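Side-chain contacts in putative uncharacterized protein PH0594 (Pyrococcus horikoshii, PDB 4HXF), which is an acylaminoacyl peptidase, a serine protease of the prolyl oligopeptidase family that assembles into a self-compartmentalizing hexamer: residues F596-F599 and F600-K603; G390-G393 and Y394-K397. One frame throughout, in Å; residues are numbered along the deposited sequence. Where two conformers were deposited one is given.

Contact 1 (F596-F599 and F600-K603); sequences FMEF and FERK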
ATOM      1  N   PHE A 596      21.173 -11.672 -31.153  1.00 14.53           N
ATOM      2  CA  PHE A 596      22.143 -12.565 -31.708  1.00 14.63           C
ATOM      3  C   PHE A 596      21.678 -12.994 -33.092  1.00 15.66           C
ATOM      4  O   PHE A 596      22.427 -12.926 -34.085  1.00 14.95           O
ATOM      5  CB  PHE A 596      22.256 -13.754 -30.766  1.00 14.50           C
ATOM      6  CG  PHE A 596      23.267 -14.841 -31.156  1.00 14.67           C
ATOM      7  CD1 PHE A 596      24.517 -14.889 -30.560  1.00 16.01           C
ATOM      8  CD2 PHE A 596      22.914 -15.872 -32.031  1.00 16.82           C
ATOM      9  CE1 PHE A 596      25.432 -15.864 -30.900  1.00 18.02           C
ATOM     10  CE2 PHE A 596      23.791 -16.898 -32.318  1.00 19.05           C
ATOM     11  CZ  PHE A 596      25.084 -16.854 -31.791  1.00 18.41           C
ATOM     12  N   MET A 597      20.441 -13.465 -33.199  1.00 15.23           N
ATOM     13  CA  MET A 597      20.006 -13.976 -34.479  0.50 16.35           C
ATOM     14  C   MET A 597      19.893 -12.859 -35.509  1.00 17.65           C
ATOM     15  O   MET A 597      20.295 -13.075 -36.661  1.00 18.33           O
ATOM     16  CB  MET A 597      18.735 -14.888 -34.354  0.50 18.85           C
ATOM     17  CG  MET A 597      17.478 -14.225 -33.908  0.50 19.16           C
ATOM     18  SD  MET A 597      16.256 -15.427 -33.142  0.50 25.96           S
ATOM     19  CE  MET A 597      15.025 -15.011 -34.339  0.50 18.72           C
ATOM     20  N   GLU A 598      19.409 -11.700 -35.110  1.00 16.40           N
ATOM     21  CA  GLU A 598      19.280 -10.633 -36.078  1.00 16.96           C
ATOM     22  C   GLU A 598      20.570 -10.016 -36.563  1.00 16.31           C
ATOM     23  O   GLU A 598      20.687  -9.649 -37.729  1.00 15.77           O
ATOM     24  CB  GLU A 598      18.359  -9.520 -35.571  1.00 16.18           C
ATOM     25  CG  GLU A 598      16.901  -9.961 -35.429  1.00 21.42           C
ATOM     26  CD  GLU A 598      16.313 -10.482 -36.739  1.00 30.94           C
ATOM     27  OE1 GLU A 598      16.601  -9.843 -37.803  1.00 28.57           O
ATOM     28  OE2 GLU A 598      15.618 -11.564 -36.728  1.00 29.55           O
ATOM     29  N   PHE A 599      21.576  -9.980 -35.711  1.00 16.34           N
ATOM     30  CA  PHE A 599      22.919  -9.498 -36.134  1.00 15.18           C
ATOM     31  C   PHE A 599      23.472 -10.387 -37.214  1.00 15.49           C
ATOM     32  O   PHE A 599      23.897  -9.935 -38.252  1.00 16.11           O
ATOM     33  CB  PHE A 599      23.857  -9.337 -34.973  1.00 14.85           C
ATOM     34  CG  PHE A 599      25.076  -8.541 -35.293  1.00 15.00           C
ATOM     35  CD1 PHE A 599      24.978  -7.149 -35.349  1.00 15.24           C
ATOM     36  CD2 PHE A 599      26.295  -9.173 -35.607  1.00 15.54           C
ATOM     37  CE1 PHE A 599      26.112  -6.403 -35.622  1.00 14.68           C
ATOM     38  CE2 PHE A 599      27.389  -8.417 -35.982  1.00 14.68           C
ATOM     39  CZ  PHE A 599      27.300  -7.028 -35.966  1.00 15.37           C
ATOM     40  N   PHE A 600      23.375 -11.720 -37.047  1.00 14.84           N
ATOM     41  CA  PHE A 600      23.844 -12.598 -38.107  1.00 14.92           C
ATOM     42  C   PHE A 600      22.968 -12.554 -39.354  1.00 17.07           C
ATOM     43  O   PHE A 600      23.499 -12.540 -40.450  1.00 16.85           O
ATOM     44  CB  PHE A 600      23.990 -14.058 -37.618  1.00 15.89           C
ATOM     45  CG  PHE A 600      25.283 -14.319 -36.876  1.00 16.99           C
ATOM     46  CD1 PHE A 600      25.290 -14.853 -35.589  1.00 18.18           C
ATOM     47  CD2 PHE A 600      26.523 -13.938 -37.413  1.00 19.85           C
ATOM     48  CE1 PHE A 600      26.501 -15.206 -34.966  1.00 19.28           C
ATOM     49  CE2 PHE A 600      27.737 -14.177 -36.694  1.00 18.98           C
ATOM     50  CZ  PHE A 600      27.689 -14.797 -35.487  1.00 19.23           C
ATOM     51  N   GLU A 601      21.630 -12.432 -39.203  1.00 17.24           N
ATOM     52  CA  GLU A 601      20.726 -12.271 -40.361  1.00 18.22           C
ATOM     53  C   GLU A 601      21.165 -11.041 -41.204  1.00 17.90           C
ATOM     54  O   GLU A 601      21.125 -11.127 -42.416  1.00 19.61           O
ATOM     55  CB  GLU A 601      19.289 -12.098 -39.878  1.00 19.21           C
ATOM     56  CG  GLU A 601      18.657 -13.437 -39.340  1.00 23.86           C
ATOM     57  CD  GLU A 601      18.369 -14.421 -40.437  1.00 28.08           C
ATOM     58  OE1 GLU A 601      19.161 -15.283 -40.672  1.00 24.85           O
ATOM     59  OE2 GLU A 601      17.396 -14.234 -41.122  1.00 32.92           O
ATOM     60  N   ARG A 602      21.485  -9.948 -40.517  1.00 18.34           N
ATOM     61  CA  ARG A 602      21.686  -8.654 -41.145  1.00 18.70           C
ATOM     62  C   ARG A 602      23.136  -8.305 -41.463  1.00 19.16           C
ATOM     63  O   ARG A 602      23.370  -7.233 -42.136  1.00 18.00           O
ATOM     64  CB  ARG A 602      20.985  -7.546 -40.346  1.00 18.82           C
ATOM     65  CG  ARG A 602      19.472  -7.737 -40.251  1.00 20.23           C
ATOM     66  CD  ARG A 602      18.843  -6.945 -39.134  1.00 23.22           C
ATOM     67  NE  ARG A 602      17.430  -7.258 -39.000  1.00 24.77           N
ATOM     68  CZ  ARG A 602      16.408  -6.633 -39.591  1.00 27.93           C
ATOM     69  NH1 ARG A 602      16.567  -5.611 -40.425  1.00 30.38           N
ATOM     70  NH2 ARG A 602      15.153  -7.049 -39.281  1.00 28.82           N
ATOM     71  N   LYS A 603      24.097  -9.136 -40.991  1.00 16.99           N
ATOM     72  CA  LYS A 603      25.469  -8.860 -41.221  1.00 18.61           C
ATOM     73  C   LYS A 603      26.207 -10.011 -41.893  1.00 19.26           C
ATOM     74  O   LYS A 603      27.262  -9.814 -42.533  1.00 20.64           O
ATOM     75  CB  LYS A 603      26.172  -8.424 -39.898  1.00 19.38           C
ATOM     76  CG  LYS A 603      25.556  -7.129 -39.327  1.00 18.71           C
ATOM     77  CD  LYS A 603      25.818  -5.882 -40.090  1.00 19.41           C
ATOM     78  CE  LYS A 603      24.964  -4.764 -39.542  1.00 21.54           C
ATOM     79  NZ  LYS A 603      25.095  -3.548 -40.355  1.00 21.22           N
TER
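Glu598 and Arg602, one turn apart on helix 586-605 of the alpha/beta-hydrolase domain, form an i to i+4 salt bridge in which Arg602 NE donates to Glu598 OE1 at 3.0 Å. The carboxylate oxygen accepts through its anti lone pair, and although it lies near the guanidinium plane, the two flat groups are turned 61° apart, and a single N-H, that of NE, makes the bond. Glutamate and arginine suit these places because each has a second mate: Glu598 OE2 meets Lys594, and Arg602 NH1 meets Glu608. Beneath them runs the helix ladder, with Glu601 N to Met597 O and Arg602 N to Glu598 O both at 2.9 Å. At 601-603 the backbone widens into a pi-type turn, and Lys603 N bonds only weakly to Phe599 O.

The apolar side turns toward strand 484-488 of the central sheet, where Ile486 touches Phe596, Phe599 and Phe600. Phe596 and Phe600 make a T-shaped pair, the edge of Phe600 directed at the face of Phe596, with ring centroids 5.4 Å apart and planes at 83°. A chi1 of -179° carries the Phe596 ring beside its own carbonyl carbon, where Phe600 CE1 comes over its face. A lysine suits position 603 because its two ends do different work: its ammonium group reaches Glu567 and the backbone oxygens of Glu608 and Gly610, while its bent aliphatic chain makes a CH-pi contact, CG standing 3.8 Å from the centroid of the Phe599 ring.

Contact 2 (G390-G393 and Y394-K397); sequences GMYG and YYFK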
ATOM      1  N   GLY A 390      37.250 -25.292 -21.489  1.00 16.40           N
ATOM      2  CA  GLY A 390      35.918 -25.779 -21.785  1.00 14.18           C
ATOM      3  C   GLY A 390      35.888 -26.953 -22.750  1.00 12.75           C
ATOM      4  O   GLY A 390      36.935 -27.443 -23.147  1.00 13.72           O
ATOM      5  N   MET A 391      34.686 -27.368 -23.140  1.00 12.85           N
ATOM      6  CA  MET A 391      34.612 -28.509 -24.029  1.00 13.80           C
ATOM      7  C   MET A 391      33.273 -28.483 -24.765  1.00 17.19           C
ATOM      8  O   MET A 391      32.211 -28.307 -24.114  1.00 17.37           O
ATOM      9  CB  MET A 391      34.725 -29.793 -23.223  1.00 13.63           C
ATOM     10  CG  MET A 391      34.872 -31.052 -24.124  1.00 12.94           C
ATOM     11  SD  MET A 391      34.956 -32.586 -23.218  1.00 14.41           S
ATOM     12  CE  MET A 391      33.234 -32.688 -22.696  1.00 15.02           C
ATOM     13  N   TYR A 392      33.315 -28.582 -26.091  1.00 14.06           N
ATOM     14  CA  TYR A 392      32.134 -28.795 -26.884  1.00 15.70           C
ATOM     15  C   TYR A 392      32.006 -30.302 -27.195  1.00 17.55           C
ATOM     16  O   TYR A 392      32.948 -31.080 -27.115  1.00 19.41           O
ATOM     17  CB  TYR A 392      32.231 -28.110 -28.256  1.00 14.99           C
ATOM     18  CG  TYR A 392      31.858 -26.618 -28.273  1.00 15.44           C
ATOM     19  CD1 TYR A 392      32.488 -25.764 -29.168  1.00 14.36           C
ATOM     20  CD2 TYR A 392      30.821 -26.121 -27.518  1.00 16.51           C
ATOM     21  CE1 TYR A 392      32.179 -24.417 -29.221  1.00 14.81           C
ATOM     22  CE2 TYR A 392      30.476 -24.759 -27.589  1.00 15.49           C
ATOM     23  CZ  TYR A 392      31.163 -23.929 -28.489  1.00 15.10           C
ATOM     24  OH  TYR A 392      30.805 -22.611 -28.509  1.00 19.09           O
ATOM     25  N   GLY A 393      30.761 -30.619 -27.522  1.00 15.65           N
ATOM     26  CA  GLY A 393      30.458 -31.948 -27.999  1.00 15.73           C
ATOM     27  C   GLY A 393      28.971 -32.229 -27.974  1.00 17.48           C
ATOM     28  O   GLY A 393      28.240 -31.895 -28.954  1.00 20.07           O
ATOM     29  N   TYR A 394      28.547 -32.912 -26.922  1.00 18.07           N
ATOM     30  CA  TYR A 394      27.182 -33.509 -26.858  1.00 17.25           C
ATOM     31  C   TYR A 394      26.252 -33.003 -25.774  1.00 16.64           C
ATOM     32  O   TYR A 394      25.532 -33.770 -25.136  1.00 17.33           O
ATOM     33  CB  TYR A 394      27.311 -35.034 -26.880  1.00 18.05           C
ATOM     34  CG  TYR A 394      28.149 -35.510 -28.032  1.00 19.19           C
ATOM     35  CD1 TYR A 394      29.408 -36.139 -27.793  1.00 20.80           C
ATOM     36  CD2 TYR A 394      27.670 -35.474 -29.287  1.00 18.00           C
ATOM     37  CE1 TYR A 394      30.225 -36.566 -28.859  1.00 19.66           C
ATOM     38  CE2 TYR A 394      28.470 -35.884 -30.355  1.00 19.32           C
ATOM     39  CZ  TYR A 394      29.692 -36.498 -30.118  1.00 19.79           C
ATOM     40  OH  TYR A 394      30.374 -36.886 -31.257  1.00 24.91           O
ATOM     41  N   TYR A 395      26.337 -31.701 -25.531  1.00 18.71           N
ATOM     42  CA  TYR A 395      25.321 -31.072 -24.713  1.00 19.84           C
ATOM     43  C   TYR A 395      24.421 -30.180 -25.609  1.00 17.06           C
ATOM     44  O   TYR A 395      24.742 -29.959 -26.778  1.00 17.86           O
ATOM     45  CB  TYR A 395      25.965 -30.301 -23.582  1.00 18.24           C
ATOM     46  CG  TYR A 395      26.667 -28.985 -23.888  1.00 16.66           C
ATOM     47  CD1 TYR A 395      28.073 -28.940 -24.057  1.00 17.27           C
ATOM     48  CD2 TYR A 395      26.005 -27.792 -23.941  1.00 21.92           C
ATOM     49  CE1 TYR A 395      28.720 -27.756 -24.258  1.00 19.90           C
ATOM     50  CE2 TYR A 395      26.646 -26.640 -24.281  1.00 22.08           C
ATOM     51  CZ  TYR A 395      28.007 -26.624 -24.392  1.00 19.68           C
ATOM     52  OH  TYR A 395      28.622 -25.413 -24.625  1.00 24.26           O
ATOM     53  N   PHE A 396      23.299 -29.703 -25.030  1.00 15.85           N
ATOM     54  CA  PHE A 396      22.286 -29.072 -25.779  1.00 15.35           C
ATOM     55  C   PHE A 396      22.635 -27.607 -25.873  1.00 16.39           C
ATOM     56  O   PHE A 396      22.656 -26.920 -24.837  1.00 17.78           O
ATOM     57  CB  PHE A 396      20.926 -29.285 -25.107  1.00 16.62           C
ATOM     58  CG  PHE A 396      19.788 -28.615 -25.878  1.00 18.23           C
ATOM     59  CD1 PHE A 396      19.236 -29.243 -26.964  1.00 17.40           C
ATOM     60  CD2 PHE A 396      19.289 -27.385 -25.454  1.00 24.32           C
ATOM     61  CE1 PHE A 396      18.160 -28.649 -27.697  1.00 18.51           C
ATOM     62  CE2 PHE A 396      18.309 -26.763 -26.192  1.00 24.97           C
ATOM     63  CZ  PHE A 396      17.738 -27.413 -27.265  1.00 21.17           C
ATOM     64  N   LYS A 397      22.945 -27.134 -27.081  1.00 15.55           N
ATOM     65  CA  LYS A 397      23.362 -25.693 -27.215  1.00 16.40           C
ATOM     66  C   LYS A 397      22.337 -24.932 -28.047  1.00 16.64           C
ATOM     67  O   LYS A 397      22.184 -25.121 -29.276  1.00 17.27           O
ATOM     68  CB  LYS A 397      24.738 -25.508 -27.818  1.00 19.60           C
ATOM     69  CG  LYS A 397      25.116 -24.001 -28.045  1.00 26.28           C
ATOM     70  CD  LYS A 397      25.581 -23.217 -26.865  1.00 30.91           C
ATOM     71  CE  LYS A 397      26.157 -21.807 -27.285  1.00 31.42           C
ATOM     72  NZ  LYS A 397      26.151 -20.829 -26.138  1.00 29.75           N
TER
HETATM   73  O   HOH W   1      31.169 -25.346 -23.713  0.50 19.21           O
HETATM   74  O   HOH W   2      29.294 -21.830 -25.480  0.50 15.95           O
HETATM   75  O   HOH W   3      26.316 -29.742 -28.824  1.00 23.24           O
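Tyr395 meets the backbone of Met391 at its ring edge: Met391 O lies in the ring plane, 3.5 Å from Tyr395 CE1. Tyr395 OH in turn stands at the edge of the Tyr392 ring, 3.6 Å from Tyr392 CE2, while Gly393 CA lies over one face of the Tyr394 ring. These residues form the irregular connection from strand 378-384 to helix 398-405 in the alpha/beta-hydrolase fold, and Lys397 is the N-cap of that helix. The chain folds back through side chains and water, with no direct hydrogen bond between 390-393 and 394-397. One water donates to Met391 O and is hydrogen-bonded to Tyr395 OH at 2.7 Å; another bridges Gly393 O and Tyr395 O, donating to both. Tyrosine suits position 395 because its ring edge lies against Met391 O while its hydroxyl reaches the first of these waters; Trp302 also meets the ring edge-to-face. Its chi1 of 74° sets CG between the backbone N and the carbonyl carbon, swinging the ring back toward Met391 and Tyr392. Tyr395 N, by contrast, is buried without a partner.

Tyr392 adds edge-to-face pairs with His385 and Tyr412, joining the loop to the central sheet at strand 409-413 and just past the end of strand 378-384. Tyr394 packs against Trp366, and its hydroxyl bonds to Trp366 NE1. Cutting this side chain back to an alanine is likely to leave the indole N-H without its phenolic mate and to open a gap beside Gly393. Glycine is required at Gly393 by its backbone angles (phi 165°, psi -98°), since a beta carbon would jam against the preceding carbonyl oxygen. The same peptide lies close to the next ring, with Tyr394 CG 3.4 Å from Gly393 C.

Contact 2 comes first along the chain, in the loop between strand 378-384 and helix 398-405; contact 1 follows some two hundred residues later, on helix 586-605. Their centres are 23 Å apart and their nearest atoms about 7 Å, without touching. Helix 398-405 relates them: it begins directly after 394-397, Tyr392 touches its Met400, and its Leu402 and Met403 pack against the helix of contact 1. Both belong to the hydrolase domain around its eight-stranded mixed sheet. Contact 2 also reaches propeller strand 283-289, at the junction of the two domains, and the Tyr392 side chain is about 10 Å from the bound inhibitor, whereas contact 1 is away from the annotated sites.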